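Local atomic coordinates of delta toxin (Clostridium perfringens, PDB entry 2YGT), a protein that is a haemolytic beta-pore-forming toxin that probably inserts a beta-barrel into the membranes of target cells. Residues A[63-68]-A[242-247]; A[34-39]-A[277-282]; A[100-105]-A[167-172]. All coordinates share one frame; numbering follows the deposited sequence.

How the contacts relate
All three contacts involve the sheet that holds strands 84-99, 170-177, 241-259 and 263-282. Contacts 1 and 2 lie side by side where this sheet packs on the seven-stranded one; their centres are about 7 Å apart, and their strands 241-259 and 263-282 are neighbours joined by probable backbone hydrogen bonds such as Val277 with Ile246. Contact 3 is peripheral, its centre about 11 Å from that of contact 1 and about 17 Å from that of contact 2. Gln243 ties it to contact 1 through probable hydrogen bonds with Asn100 and Ser101. Bound zinc ions lie about 6 Å from the Asp36 side chain in contact 2 and about 9 Å from that of Asn168 in contact 3.

Contact 1 (A[63-68]-A[242-247]); sequences TIISLK and SQIEIS
Leu67 and Ile246 meet tip to tip in the hydrophobic interior of the beta-sandwich, the fold of the haemolysin-like toxins, with Ile65 and Ile244 forming a second, looser pair beside them. Strand 61-72 belongs to the seven-stranded sheet and strand 241-259 to the sheet facing it, so the two segments share no backbone hydrogen bond and are joined by side chains alone. The CA atoms of Leu67 and Ile246 are 9.0 Å apart, those of Ile65 and Ile244 10.6 Å, so the gap widens toward the isoleucine pair. There only the two delta methyls come near each other, obliquely, with 4.4 Å between Ile65 CD1 and Ile244 CD1. In the closer pair Leu67 carries CG anti to its backbone N (chi1 -177°), which sends one branch, CD1, down onto Ile246. All four residues are buried. Val231 and Leu233 of strand 224-235 continue the apolar layer beside Ile65, Phe279 packs against Ile244, and Val48 against Ile246. Leu67 CD1 settles into the fork of Ile246, 3.5 Å from Ile246 CD1 and 3.8 Å from Ile246 CG2.

Contact 2 (A[34-39]-A[277-282]); sequences STDSAT and VKFELD
This is a mixed apolar and polar contact across the gap between two sheets, at the flank where Asp36 and Ala38 of strand 27-39 face Val277 and Phe279 of strand 263-282. The strand segments run nearly antiparallel, at 161°, but their axes stay 9.1 Å apart at closest approach, and no hydrogen bond joins them directly. Phe279 contributes the largest surface. Its CG lies beside the backbone N and anti to the carbonyl carbon (chi1 -74°), and the ring extends across the gap to both partners. Asp36 brings a carboxylate oxygen to the rim of the ring, near its plane: OD2 is 3.6 Å from Phe279 CE1. The carboxylate plane is turned 74° from that of the ring. Such an approach places the negative oxygen near the weakly positive ring hydrogens, so it is probably mildly favourable. The ring lies within the beta-sandwich of this haemolysin-like toxin, with Ile244 and Val48, one from each sheet, also against it. Ala38, two residues on, adds an apolar touch: its CB is 4.0 Å from Val277 CG1 and 4.2 Å from Phe279 CZ. The stronger polar partner of Asp36 is on a third strand, 287-291, where the backbone N of Gln290 donates to OD2; that bond helps to fix the carboxylate at the ring. Ser34 OG pairs in the same way with the backbone N of Ile288, so strand 27-39 is linked by side chains to a strand of the other sheet. A bound imidazole, probably from the crystallisation liquor, comes within about 3 Å of the Asp36 side chain. The other carboxylate oxygen, Asp36 OD1, accepts a weak bond from Ser37 N at 3.0 Å.

Contact 3 (A[100-105]-A[167-172]); sequences NSLDSS and TNSIAS
The turn of a beta-hairpin, residues 167-169 between strands 159-166 and 170-177, meets the connection from strand 84-99 to strand 107-112 through Leu102, at the surface of the toxin's beta-sandwich domain. Leu102 points toward the hairpin and divides its two methyls between neighbouring residues: CD1 lies 4.1 Å from Asn168 CB, while CD2 turns to Ser169. With CG anti to the backbone N (chi1 -172°), the isobutyl group is extended from its short 3-10 turn. The Leu102 and Asn168 side chains meet at a slant, and Lys107 touches both. No hydrogen bond crosses between the segments themselves, but Asn99, just before the loop, donates through ND2 to the carbonyl O of Asn168. The hairpin turn is shaped by Thr167 OG1, which accepts from Ser169 N at 3.0 Å (an ST turn) and, with Ile170 N to Thr167 OG1 at 3.2 Å, completes an ST motif. Asp110 and Asp166, zinc ligands in a crystal structure of this protein though no zinc is bound to them within this chain, have their side chains about 9 Å and 8 Å from that of Asn168. The nearest approach of all is Leu102 CD2 to Ser169 OG, 3.3 Å, a methyl against a hydroxyl.

Contact 1 (A[63-68]-A[242-247])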
ATOM      1  N   THR A  63      15.550  11.296   3.881  1.00 17.80           N
ATOM      2  CA  THR A  63      14.162  11.689   3.678  1.00 18.91           C
ATOM      3  C   THR A  63      13.224  10.497   3.843  1.00 21.75           C
ATOM      4  O   THR A  63      13.373   9.477   3.172  1.00 21.95           O
ATOM      5  CB  THR A  63      13.942  12.318   2.294  1.00 17.50           C
ATOM      6  OG1 THR A  63      14.781  13.471   2.152  1.00 22.68           O
ATOM      7  CG2 THR A  63      12.491  12.739   2.132  1.00 18.03           C
ATOM      8  N   ILE A  64      12.260  10.636   4.746  1.00 16.95           N
ATOM      9  CA  ILE A  64      11.279   9.590   4.983  1.00 16.72           C
ATOM     10  C   ILE A  64      10.035   9.865   4.151  1.00 16.51           C
ATOM     11  O   ILE A  64       9.499  10.972   4.177  1.00 16.52           O
ATOM     12  CB  ILE A  64      10.892   9.512   6.468  1.00 16.71           C
ATOM     13  CG1 ILE A  64      12.139   9.315   7.329  1.00 16.97           C
ATOM     14  CG2 ILE A  64       9.904   8.381   6.700  1.00 21.16           C
ATOM     15  CD1 ILE A  64      11.883   9.442   8.820  1.00 17.06           C
ATOM     16  N   ILE A  65       9.580   8.863   3.407  1.00 16.39           N
ATOM     17  CA  ILE A  65       8.410   9.032   2.549  1.00 16.26           C
ATOM     18  C   ILE A  65       7.253   8.110   2.928  1.00 16.09           C
ATOM     19  O   ILE A  65       7.388   6.887   2.931  1.00 16.06           O
ATOM     20  CB  ILE A  65       8.765   8.828   1.067  1.00 27.54           C
ATOM     21  CG1 ILE A  65       9.829   9.843   0.642  1.00 27.96           C
ATOM     22  CG2 ILE A  65       7.518   8.949   0.197  1.00 19.14           C
ATOM     23  CD1 ILE A  65      10.372   9.609  -0.743  1.00 33.54           C
ATOM     24  N   SER A  66       6.118   8.717   3.250  1.00 16.06           N
ATOM     25  CA  SER A  66       4.903   7.972   3.536  1.00 15.99           C
ATOM     26  C   SER A  66       4.001   7.963   2.305  1.00 17.72           C
ATOM     27  O   SER A  66       3.630   9.013   1.783  1.00 16.40           O
ATOM     28  CB  SER A  66       4.166   8.574   4.735  1.00 16.08           C
ATOM     29  OG  SER A  66       2.887   7.985   4.897  1.00 30.26           O
ATOM     30  N   LEU A  67       3.660   6.766   1.847  1.00 18.32           N
ATOM     31  CA  LEU A  67       2.805   6.589   0.683  1.00 19.92           C
ATOM     32  C   LEU A  67       1.389   6.210   1.112  1.00 18.72           C
ATOM     33  O   LEU A  67       1.182   5.170   1.739  1.00 26.54           O
ATOM     34  CB  LEU A  67       3.403   5.510  -0.222  1.00 26.40           C
ATOM     35  CG  LEU A  67       2.767   5.150  -1.560  1.00 39.64           C
ATOM     36  CD1 LEU A  67       3.789   4.433  -2.428  1.00 45.53           C
ATOM     37  CD2 LEU A  67       1.528   4.289  -1.371  1.00 45.04           C
ATOM     38  N   LYS A  68       0.421   7.060   0.784  1.00 16.06           N
ATOM     39  CA  LYS A  68      -0.986   6.770   1.066  1.00 20.60           C
ATOM     40  C   LYS A  68      -1.792   6.800  -0.226  1.00 19.43           C
ATOM     41  O   LYS A  68      -1.694   7.747  -1.003  1.00 23.94           O
ATOM     42  CB  LYS A  68      -1.570   7.776   2.060  1.00 17.59           C
ATOM     43  CG  LYS A  68      -1.033   7.641   3.472  1.00 20.06           C
ATOM     44  N   SER A 242      16.265  14.410  -6.902  1.00 21.83           N
ATOM     45  CA  SER A 242      16.198  13.002  -7.280  1.00 22.32           C
ATOM     46  C   SER A 242      14.770  12.654  -7.699  1.00 25.06           C
ATOM     47  O   SER A 242      13.848  13.446  -7.498  1.00 21.43           O
ATOM     48  CB  SER A 242      16.658  12.106  -6.125  1.00 23.92           C
ATOM     49  OG  SER A 242      15.730  12.128  -5.052  1.00 23.38           O
ATOM     50  N   GLN A 243      14.586  11.478  -8.288  1.00 21.48           N
ATOM     51  CA  GLN A 243      13.272  11.095  -8.792  1.00 21.44           C
ATOM     52  C   GLN A 243      12.814   9.739  -8.273  1.00 20.66           C
ATOM     53  O   GLN A 243      13.624   8.837  -8.053  1.00 20.45           O
ATOM     54  CB  GLN A 243      13.250  11.087 -10.325  1.00 27.35           C
ATOM     55  CG  GLN A 243      13.121  12.462 -10.967  1.00 36.70           C
ATOM     56  CD  GLN A 243      14.426  13.235 -10.972  1.00 51.37           C
ATOM     57  OE1 GLN A 243      15.509  12.651 -11.005  1.00 57.32           O
ATOM     58  NE2 GLN A 243      14.327  14.558 -10.942  1.00 51.56           N
ATOM     59  N   ILE A 244      11.504   9.614  -8.080  1.00 20.30           N
ATOM     60  CA  ILE A 244      10.877   8.345  -7.745  1.00 22.01           C
ATOM     61  C   ILE A 244       9.665   8.103  -8.640  1.00 20.55           C
ATOM     62  O   ILE A 244       9.078   9.045  -9.175  1.00 20.54           O
ATOM     63  CB  ILE A 244      10.416   8.311  -6.276  1.00 23.47           C
ATOM     64  CG1 ILE A 244       9.237   9.264  -6.064  1.00 18.82           C
ATOM     65  CG2 ILE A 244      11.567   8.657  -5.351  1.00 18.56           C
ATOM     66  CD1 ILE A 244       8.598   9.146  -4.699  1.00 18.07           C
ATOM     67  N   GLU A 245       9.304   6.836  -8.811  1.00 21.95           N
ATOM     68  CA  GLU A 245       8.101   6.476  -9.550  1.00 22.10           C
ATOM     69  C   GLU A 245       7.225   5.605  -8.675  1.00 27.41           C
ATOM     70  O   GLU A 245       7.704   4.649  -8.067  1.00 31.51           O
ATOM     71  CB  GLU A 245       8.441   5.693 -10.816  1.00 23.03           C
ATOM     72  CG  GLU A 245       9.171   6.469 -11.883  1.00 36.74           C
ATOM     73  CD  GLU A 245       9.461   5.610 -13.097  1.00 44.54           C
ATOM     74  OE1 GLU A 245       8.509   5.029 -13.660  1.00 45.92           O
ATOM     75  OE2 GLU A 245      10.643   5.505 -13.479  1.00 50.44           O
ATOM     76  N   ILE A 246       5.941   5.925  -8.613  1.00 19.15           N
ATOM     77  CA  ILE A 246       5.008   5.078  -7.890  1.00 18.52           C
ATOM     78  C   ILE A 246       4.015   4.442  -8.850  1.00 21.64           C
ATOM     79  O   ILE A 246       3.363   5.132  -9.634  1.00 23.26           O
ATOM     80  CB  ILE A 246       4.269   5.858  -6.797  1.00 18.15           C
ATOM     81  CG1 ILE A 246       5.272   6.369  -5.761  1.00 17.76           C
ATOM     82  CG2 ILE A 246       3.215   4.979  -6.141  1.00 17.64           C
ATOM     83  CD1 ILE A 246       4.632   7.041  -4.576  1.00 18.63           C
ATOM     84  N   SER A 247       3.918   3.119  -8.793  1.00 18.54           N
ATOM     85  CA  SER A 247       3.006   2.385  -9.659  1.00 21.52           C
ATOM     86  C   SER A 247       1.893   1.733  -8.847  1.00 23.15           C
ATOM     87  O   SER A 247       2.151   1.077  -7.839  1.00 22.11           O
ATOM     88  CB  SER A 247       3.758   1.316 -10.455  1.00 19.10           C
ATOM     89  OG  SER A 247       4.797   1.884 -11.229  1.00 23.28           O
TER

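Contact 2 (A[34-39]-A[277-282])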
ATOM      1  N   SER A  34       6.585  17.812   3.333  1.00 17.34           N
ATOM      2  CA  SER A  34       6.046  18.165   2.027  1.00 17.86           C
ATOM      3  C   SER A  34       5.017  17.125   1.593  1.00 20.69           C
ATOM      4  O   SER A  34       5.253  15.921   1.701  1.00 21.63           O
ATOM      5  CB  SER A  34       7.172  18.280   0.996  1.00 17.56           C
ATOM      6  OG  SER A  34       6.696  18.806  -0.225  1.00 17.77           O
ATOM      7  N   THR A  35       3.868  17.595   1.117  1.00 17.41           N
ATOM      8  CA  THR A  35       2.793  16.704   0.696  1.00 17.29           C
ATOM      9  C   THR A  35       2.307  17.007  -0.717  1.00 17.49           C
ATOM     10  O   THR A  35       2.038  18.157  -1.063  1.00 27.82           O
ATOM     11  CB  THR A  35       1.581  16.778   1.646  1.00 17.39           C
ATOM     12  OG1 THR A  35       1.950  16.281   2.935  1.00 49.41           O
ATOM     13  CG2 THR A  35       0.438  15.939   1.109  1.00 20.58           C
ATOM     14  N   ASP A  36       2.192  15.964  -1.529  1.00 17.33           N
ATOM     15  CA  ASP A  36       1.621  16.107  -2.858  1.00 17.55           C
ATOM     16  C   ASP A  36       0.616  14.999  -3.150  1.00 17.42           C
ATOM     17  O   ASP A  36       0.758  13.878  -2.666  1.00 21.48           O
ATOM     18  CB  ASP A  36       2.719  16.131  -3.921  1.00 17.61           C
ATOM     19  CG  ASP A  36       2.280  16.839  -5.174  1.00 25.49           C
ATOM     20  OD1 ASP A  36       1.224  17.505  -5.116  1.00 22.04           O
ATOM     21  OD2 ASP A  36       2.979  16.736  -6.204  1.00 24.88           O
ATOM     22  N   SER A  37      -0.403  15.326  -3.940  1.00 34.26           N
ATOM     23  CA  SER A  37      -1.438  14.364  -4.295  1.00 28.76           C
ATOM     24  C   SER A  37      -1.624  14.277  -5.803  1.00 29.25           C
ATOM     25  O   SER A  37      -1.557  15.284  -6.508  1.00 18.25           O
ATOM     26  CB  SER A  37      -2.769  14.728  -3.628  1.00 27.00           C
ATOM     27  OG  SER A  37      -2.775  14.368  -2.258  1.00 33.30           O
ATOM     28  N   ALA A  38      -1.860  13.064  -6.291  1.00 17.75           N
ATOM     29  CA  ALA A  38      -2.095  12.843  -7.709  1.00 26.22           C
ATOM     30  C   ALA A  38      -3.236  11.855  -7.935  1.00 26.97           C
ATOM     31  O   ALA A  38      -3.414  10.904  -7.172  1.00 26.93           O
ATOM     32  CB  ALA A  38      -0.824  12.360  -8.393  1.00 27.95           C
ATOM     33  N   THR A  39      -4.015  12.097  -8.982  1.00 26.00           N
ATOM     34  CA  THR A  39      -5.096  11.197  -9.356  1.00 28.49           C
ATOM     35  C   THR A  39      -4.791  10.562 -10.708  1.00 29.20           C
ATOM     36  O   THR A  39      -4.359  11.242 -11.638  1.00 24.10           O
ATOM     37  CB  THR A  39      -6.452  11.927  -9.416  1.00 31.50           C
ATOM     38  OG1 THR A  39      -6.750  12.495  -8.134  1.00 32.77           O
ATOM     39  CG2 THR A  39      -7.560  10.961  -9.801  1.00 31.98           C
ATOM     40  N   VAL A 277       2.955   7.116 -11.567  1.00 25.32           N
ATOM     41  CA  VAL A 277       3.079   8.549 -11.330  1.00 23.47           C
ATOM     42  C   VAL A 277       4.510   8.897 -10.935  1.00 21.06           C
ATOM     43  O   VAL A 277       5.108   8.227 -10.096  1.00 22.88           O
ATOM     44  CB  VAL A 277       2.117   9.021 -10.226  1.00 25.33           C
ATOM     45  CG1 VAL A 277       2.291  10.504  -9.966  1.00 30.95           C
ATOM     46  CG2 VAL A 277       0.683   8.722 -10.621  1.00 32.11           C
ATOM     47  N   LYS A 278       5.059   9.944 -11.542  1.00 21.83           N
ATOM     48  CA  LYS A 278       6.428  10.354 -11.244  1.00 27.27           C
ATOM     49  C   LYS A 278       6.485  11.535 -10.276  1.00 26.28           C
ATOM     50  O   LYS A 278       5.696  12.473 -10.378  1.00 24.35           O
ATOM     51  CB  LYS A 278       7.182  10.695 -12.532  1.00 31.87           C
ATOM     52  CG  LYS A 278       7.465   9.501 -13.427  1.00 33.64           C
ATOM     53  CD  LYS A 278       8.456   9.867 -14.522  1.00 31.73           C
ATOM     54  N   PHE A 279       7.424  11.482  -9.338  1.00 21.34           N
ATOM     55  CA  PHE A 279       7.613  12.564  -8.378  1.00 20.86           C
ATOM     56  C   PHE A 279       9.074  12.984  -8.323  1.00 21.55           C
ATOM     57  O   PHE A 279       9.967  12.141  -8.357  1.00 24.48           O
ATOM     58  CB  PHE A 279       7.158  12.134  -6.980  1.00 19.61           C
ATOM     59  CG  PHE A 279       5.669  12.065  -6.819  1.00 21.91           C
ATOM     60  CD1 PHE A 279       4.922  13.222  -6.661  1.00 21.39           C
ATOM     61  CD2 PHE A 279       5.013  10.845  -6.814  1.00 18.43           C
ATOM     62  CE1 PHE A 279       3.552  13.162  -6.508  1.00 23.14           C
ATOM     63  CE2 PHE A 279       3.643  10.782  -6.660  1.00 20.55           C
ATOM     64  CZ  PHE A 279       2.912  11.940  -6.508  1.00 18.89           C
ATOM     65  N   GLU A 280       9.316  14.289  -8.245  1.00 21.80           N
ATOM     66  CA  GLU A 280      10.669  14.793  -8.063  1.00 22.42           C
ATOM     67  C   GLU A 280      10.865  15.279  -6.636  1.00 33.26           C
ATOM     68  O   GLU A 280      10.009  15.973  -6.084  1.00 20.90           O
ATOM     69  CB  GLU A 280      10.993  15.924  -9.043  1.00 23.50           C
ATOM     70  CG  GLU A 280      12.444  16.396  -8.940  1.00 24.28           C
ATOM     71  CD  GLU A 280      12.804  17.473  -9.951  1.00 30.32           C
ATOM     72  OE1 GLU A 280      12.466  18.653  -9.719  1.00 27.43           O
ATOM     73  OE2 GLU A 280      13.430  17.138 -10.978  1.00 34.54           O
ATOM     74  N   LEU A 281      11.993  14.897  -6.046  1.00 21.70           N
ATOM     75  CA  LEU A 281      12.382  15.386  -4.732  1.00 21.66           C
ATOM     76  C   LEU A 281      13.419  16.495  -4.860  1.00 24.61           C
ATOM     77  O   LEU A 281      14.482  16.306  -5.453  1.00 24.94           O
ATOM     78  CB  LEU A 281      12.941  14.254  -3.867  1.00 27.64           C
ATOM     79  CG  LEU A 281      11.952  13.330  -3.156  1.00 23.44           C
ATOM     80  CD1 LEU A 281      11.245  12.422  -4.146  1.00 25.39           C
ATOM     81  CD2 LEU A 281      12.675  12.505  -2.107  1.00 22.20           C
ATOM     82  N   ASP A 282      13.097  17.658  -4.311  1.00 21.63           N
ATOM     83  CA  ASP A 282      14.067  18.733  -4.210  1.00 22.33           C
ATOM     84  C   ASP A 282      14.606  18.745  -2.782  1.00 21.72           C
ATOM     85  O   ASP A 282      13.925  19.182  -1.854  1.00 20.86           O
ATOM     86  CB  ASP A 282      13.429  20.074  -4.578  1.00 22.52           C
ATOM     87  CG  ASP A 282      14.456  21.159  -4.822  1.00 29.69           C
ATOM     88  OD1 ASP A 282      15.443  21.228  -4.058  1.00 23.61           O
ATOM     89  OD2 ASP A 282      14.278  21.945  -5.777  1.00 29.32           O
TER

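Contact 3 (A[100-105]-A[167-172])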
ATOM      1  N   ASN A 100      14.646   6.313  -8.911  1.00 19.19           N
ATOM      2  CA  ASN A 100      15.271   6.482 -10.221  1.00 19.79           C
ATOM      3  C   ASN A 100      16.652   7.137 -10.196  1.00 22.95           C
ATOM      4  O   ASN A 100      17.170   7.523 -11.242  1.00 25.31           O
ATOM      5  CB  ASN A 100      14.365   7.306 -11.134  1.00 19.78           C
ATOM      6  CG  ASN A 100      13.069   6.597 -11.470  1.00 38.05           C
ATOM      7  OD1 ASN A 100      12.026   7.233 -11.618  1.00 35.49           O
ATOM      8  ND2 ASN A 100      13.127   5.273 -11.592  1.00 35.27           N
ATOM      9  N   SER A 101      17.251   7.266  -9.017  1.00 27.86           N
ATOM     10  CA  SER A 101      18.471   8.057  -8.896  1.00 22.88           C
ATOM     11  C   SER A 101      19.628   7.345  -8.199  1.00 21.10           C
ATOM     12  O   SER A 101      20.470   7.990  -7.580  1.00 21.35           O
ATOM     13  CB  SER A 101      18.168   9.384  -8.192  1.00 25.53           C
ATOM     14  OG  SER A 101      17.144  10.096  -8.865  1.00 23.97           O
ATOM     15  N   LEU A 102      19.674   6.023  -8.307  1.00 21.14           N
ATOM     16  CA  LEU A 102      20.792   5.266  -7.754  1.00 26.62           C
ATOM     17  C   LEU A 102      22.114   5.637  -8.435  1.00 27.45           C
ATOM     18  O   LEU A 102      23.189   5.459  -7.864  1.00 33.58           O
ATOM     19  CB  LEU A 102      20.539   3.762  -7.867  1.00 31.16           C
ATOM     20  CG  LEU A 102      21.546   2.867  -7.142  1.00 38.07           C
ATOM     21  CD1 LEU A 102      21.620   3.237  -5.668  1.00 31.91           C
ATOM     22  CD2 LEU A 102      21.194   1.397  -7.318  1.00 40.14           C
ATOM     23  N   ASP A 103      22.025   6.151  -9.659  1.00 25.47           N
ATOM     24  CA  ASP A 103      23.204   6.622 -10.381  1.00 30.93           C
ATOM     25  C   ASP A 103      23.839   7.801  -9.656  1.00 26.49           C
ATOM     26  O   ASP A 103      25.051   8.001  -9.718  1.00 30.81           O
ATOM     27  CB  ASP A 103      22.840   7.018 -11.814  1.00 41.57           C
ATOM     28  CG  ASP A 103      22.613   5.817 -12.708  1.00 58.53           C
ATOM     29  OD1 ASP A 103      23.099   4.719 -12.362  1.00 65.69           O
ATOM     30  OD2 ASP A 103      21.953   5.970 -13.760  1.00 65.56           O
ATOM     31  N   SER A 104      23.010   8.580  -8.969  1.00 28.70           N
ATOM     32  CA  SER A 104      23.490   9.694  -8.162  1.00 23.19           C
ATOM     33  C   SER A 104      23.669   9.252  -6.714  1.00 24.32           C
ATOM     34  O   SER A 104      23.743  10.078  -5.805  1.00 22.67           O
ATOM     35  CB  SER A 104      22.515  10.869  -8.235  1.00 27.54           C
ATOM     36  OG  SER A 104      22.321  11.287  -9.573  1.00 31.14           O
ATOM     37  N   SER A 105      23.735   7.939  -6.519  1.00 22.83           N
ATOM     38  CA  SER A 105      23.882   7.333  -5.198  1.00 29.82           C
ATOM     39  C   SER A 105      22.807   7.768  -4.190  1.00 29.41           C
ATOM     40  O   SER A 105      23.071   7.882  -2.990  1.00 33.60           O
ATOM     41  CB  SER A 105      25.294   7.550  -4.643  1.00 24.61           C
ATOM     42  OG  SER A 105      25.649   8.915  -4.649  1.00 35.67           O
ATOM     43  N   THR A 167      14.957  -3.338  -2.379  1.00 23.76           N
ATOM     44  CA  THR A 167      16.331  -2.970  -2.709  1.00 25.28           C
ATOM     45  C   THR A 167      16.530  -1.460  -2.670  1.00 24.45           C
ATOM     46  O   THR A 167      15.604  -0.707  -2.369  1.00 24.85           O
ATOM     47  CB  THR A 167      16.743  -3.474  -4.111  1.00 18.21           C
ATOM     48  OG1 THR A 167      16.179  -2.617  -5.113  1.00 22.44           O
ATOM     49  CG2 THR A 167      16.276  -4.905  -4.335  1.00 18.18           C
ATOM     50  N   ASN A 168      17.748  -1.026  -2.976  1.00 25.87           N
ATOM     51  CA  ASN A 168      18.059   0.392  -3.063  1.00 18.26           C
ATOM     52  C   ASN A 168      17.278   1.069  -4.180  1.00 18.91           C
ATOM     53  O   ASN A 168      17.073   2.283  -4.160  1.00 18.81           O
ATOM     54  CB  ASN A 168      19.554   0.594  -3.295  1.00 25.68           C
ATOM     55  CG  ASN A 168      20.378   0.314  -2.057  1.00 26.77           C
ATOM     56  OD1 ASN A 168      19.892   0.441  -0.932  1.00 22.26           O
ATOM     57  ND2 ASN A 168      21.633  -0.064  -2.257  1.00 19.51           N
ATOM     58  N   SER A 169      16.838   0.274  -5.151  1.00 18.66           N
ATOM     59  CA  SER A 169      16.185   0.807  -6.340  1.00 22.48           C
ATOM     60  C   SER A 169      14.661   0.725  -6.293  1.00 25.64           C
ATOM     61  O   SER A 169      13.979   1.503  -6.961  1.00 18.70           O
ATOM     62  CB  SER A 169      16.698   0.090  -7.590  1.00 19.80           C
ATOM     63  OG  SER A 169      18.107   0.183  -7.682  1.00 29.72           O
ATOM     64  N   ILE A 170      14.125  -0.214  -5.518  1.00 17.92           N
ATOM     65  CA  ILE A 170      12.679  -0.413  -5.504  1.00 17.51           C
ATOM     66  C   ILE A 170      12.145  -1.121  -4.260  1.00 16.83           C
ATOM     67  O   ILE A 170      12.751  -2.061  -3.745  1.00 16.76           O
ATOM     68  CB  ILE A 170      12.206  -1.181  -6.763  1.00 17.92           C
ATOM     69  CG1 ILE A 170      10.680  -1.262  -6.807  1.00 17.58           C
ATOM     70  CG2 ILE A 170      12.804  -2.578  -6.799  1.00 18.03           C
ATOM     71  CD1 ILE A 170      10.140  -1.839  -8.099  1.00 18.06           C
ATOM     72  N   ALA A 171      11.001  -0.644  -3.782  1.00 18.51           N
ATOM     73  CA  ALA A 171      10.241  -1.333  -2.751  1.00 20.77           C
ATOM     74  C   ALA A 171       8.867  -1.659  -3.320  1.00 15.82           C
ATOM     75  O   ALA A 171       8.178  -0.772  -3.821  1.00 15.95           O
ATOM     76  CB  ALA A 171      10.118  -0.463  -1.514  1.00 22.82           C
ATOM     77  N   SER A 172       8.478  -2.929  -3.245  1.00 17.79           N
ATOM     78  CA  SER A 172       7.235  -3.395  -3.850  1.00 17.92           C
ATOM     79  C   SER A 172       6.385  -4.205  -2.876  1.00 19.83           C
ATOM     80  O   SER A 172       6.910  -5.011  -2.107  1.00 18.95           O
ATOM     81  CB  SER A 172       7.544  -4.253  -5.072  1.00 16.11           C
ATOM     82  OG  SER A 172       8.480  -3.610  -5.905  1.00 28.93           O
TER